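Folylpolyglutamate synthase/dihydrofolate synthase (PDB 1O5Z) probably adds L-glutamate to dihydropteroate and to tetrahydrofolate polyglutamates, using ATP and magnesium, as a member of the Mur ligase-like folylpolyglutamate synthase family. Local coordinates at residues E113-E116 against P117-E121. Numbering follows the deposited sequence.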
loop_
_atom_site.group_PDB
_atom_site.type_symbol
_atom_site.label_atom_id
_atom_site.label_comp_id
_atom_site.label_asym_id
_atom_site.label_seq_id
_atom_site.Cartn_x
_atom_site.Cartn_y
_atom_site.Cartn_z
ATOM N N GLU A 113 -2.612 -17.060 18.945
ATOM C CA GLU A 113 -2.588 -17.936 20.091
ATOM C C GLU A 113 -1.180 -18.307 20.541
ATOM O O GLU A 113 -0.893 -18.335 21.733
ATOM C CB GLU A 113 -3.434 -19.139 19.799
ATOM C CG GLU A 113 -4.873 -18.730 19.966
ATOM C CD GLU A 113 -5.865 -19.820 19.611
ATOM O OE1 GLU A 113 -5.441 -20.911 19.085
ATOM O OE2 GLU A 113 -7.086 -19.556 19.866
ATOM N N THR A 114 -0.288 -18.516 19.585
ATOM C CA THR A 114 1.160 -18.573 19.869
ATOM C C THR A 114 1.743 -17.376 20.637
ATOM O O THR A 114 2.476 -17.580 21.606
ATOM C CB THR A 114 1.907 -18.761 18.573
ATOM O OG1 THR A 114 1.391 -19.942 17.963
ATOM C CG2 THR A 114 3.372 -19.077 18.819
ATOM N N MET A 115 1.395 -16.162 20.235
ATOM C CA MET A 115 1.926 -14.930 20.850
ATOM C C MET A 115 1.219 -14.518 22.138
ATOM O O MET A 115 1.803 -13.826 22.958
ATOM C CB MET A 115 1.785 -13.775 19.866
ATOM C CG MET A 115 2.526 -13.999 18.598
ATOM S SD MET A 115 2.094 -12.783 17.339
ATOM C CE MET A 115 2.634 -11.309 18.181
ATOM N N GLU A 116 -0.026 -14.958 22.299
ATOM C CA GLU A 116 -0.900 -14.562 23.396
ATOM C C GLU A 116 -0.232 -14.541 24.783
ATOM O O GLU A 116 -0.308 -13.521 25.455
ATOM C CB GLU A 116 -2.190 -15.389 23.395
ATOM C CG GLU A 116 -3.124 -15.178 24.602
ATOM C CD GLU A 116 -4.516 -15.835 24.433
ATOM O OE1 GLU A 116 -4.601 -17.073 24.153
ATOM O OE2 GLU A 116 -5.559 -15.141 24.601
ATOM N N PRO A 117 0.403 -15.618 25.250
ATOM C CA PRO A 117 1.018 -15.556 26.566
ATOM C C PRO A 117 2.109 -14.521 26.604
ATOM O O PRO A 117 2.230 -13.851 27.593
ATOM C CB PRO A 117 1.573 -16.957 26.797
ATOM C CG PRO A 117 1.591 -17.559 25.492
ATOM C CD PRO A 117 0.554 -16.943 24.633
ATOM N N ILE A 118 2.858 -14.366 25.522
ATOM C CA ILE A 118 3.922 -13.352 25.481
ATOM C C ILE A 118 3.346 -11.985 25.519
ATOM O O ILE A 118 3.774 -11.178 26.322
ATOM C CB ILE A 118 4.859 -13.540 24.286
ATOM C CG1 ILE A 118 5.794 -14.723 24.594
ATOM C CG2 ILE A 118 5.721 -12.267 24.044
ATOM C CD1 ILE A 118 6.317 -15.390 23.355
ATOM N N LEU A 119 2.320 -11.743 24.709
ATOM C CA LEU A 119 1.624 -10.458 24.761
ATOM C C LEU A 119 0.972 -10.211 26.095
ATOM O O LEU A 119 0.926 -9.095 26.510
ATOM C CB LEU A 119 0.534 -10.362 23.731
ATOM C CG LEU A 119 0.952 -10.496 22.284
ATOM C CD1 LEU A 119 -0.319 -10.595 21.432
ATOM C CD2 LEU A 119 1.835 -9.368 21.868
ATOM N N ASN A 120 0.453 -11.230 26.746
ATOM C CA ASN A 120 -0.237 -11.034 28.017
ATOM C C ASN A 120 0.727 -10.521 29.055
ATOM O O ASN A 120 0.365 -9.715 29.903
ATOM C CB ASN A 120 -0.896 -12.337 28.519
ATOM C CG ASN A 120 -2.128 -12.766 27.684
ATOM O OD1 ASN A 120 -2.720 -11.961 26.928
ATOM N ND2 ASN A 120 -2.522 -14.055 27.823
ATOM N N GLU A 121 1.949 -11.039 28.975
ATOM C CA GLU A 121 3.053 -10.683 29.839
ATOM C C GLU A 121 3.559 -9.251 29.614
ATOM O O GLU A 121 3.643 -8.484 30.574
ATOM C CB GLU A 121 4.166 -11.682 29.613
ATOM C CG GLU A 121 5.327 -11.593 30.571
ATOM C CD GLU A 121 6.563 -12.325 30.027
ATOM O OE1 GLU A 121 7.700 -11.745 30.066
ATOM O OE2 GLU A 121 6.391 -13.481 29.535
#
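E116 and P117 meet at a kink in the amphipathic helix 105-122. This helix belongs to the Mur ligase middle domain and carries the proline inside its last turns. CB of E116 lies 3.4 Å from CD of P117, so the start of the glutamate side chain packs against the ring. The ring also takes the place of an amide hydrogen, and the backbone bond to E113 is missing. CD of P117 lies 3.5 Å from O of E113, against the carbonyl that such a bond would have used. The i to i+4 bonding is regained at L119. N of L119 donates to O of M115 at 2.8 Å. That bond is nearly straight, at 169°. One residue on, N of N120 bonds to O of E116 at 2.7 Å. This one is more bent, at 146°.

On the inner face, CD1 of L119 packs alongside CB of M115 at 4.1 Å. L119 sets CG beside its backbone N, which lays CG over O of M115. M115 also rests on M139 and L142 of helix 132-146. L119 touches V135 of that helix. This face therefore packs on helix 132-146, and through L119 on L41 of helix 36-44 as well. With an alanine in place of L119, CD1 and its contact with CB of M115 are gone, and a gap toward V135 and L41 is likely to open.

The outer face is polar. The side chain of N120 folds back over the carbonyl of E116, with CG of N120 3.0 Å from O of E116. E116 holds its own CG anti to the backbone N (chi1 173°), which turns it to the amide. CG of E116 lies 3.5 Å from ND2 of N120, and the carboxylate then runs on away from N120.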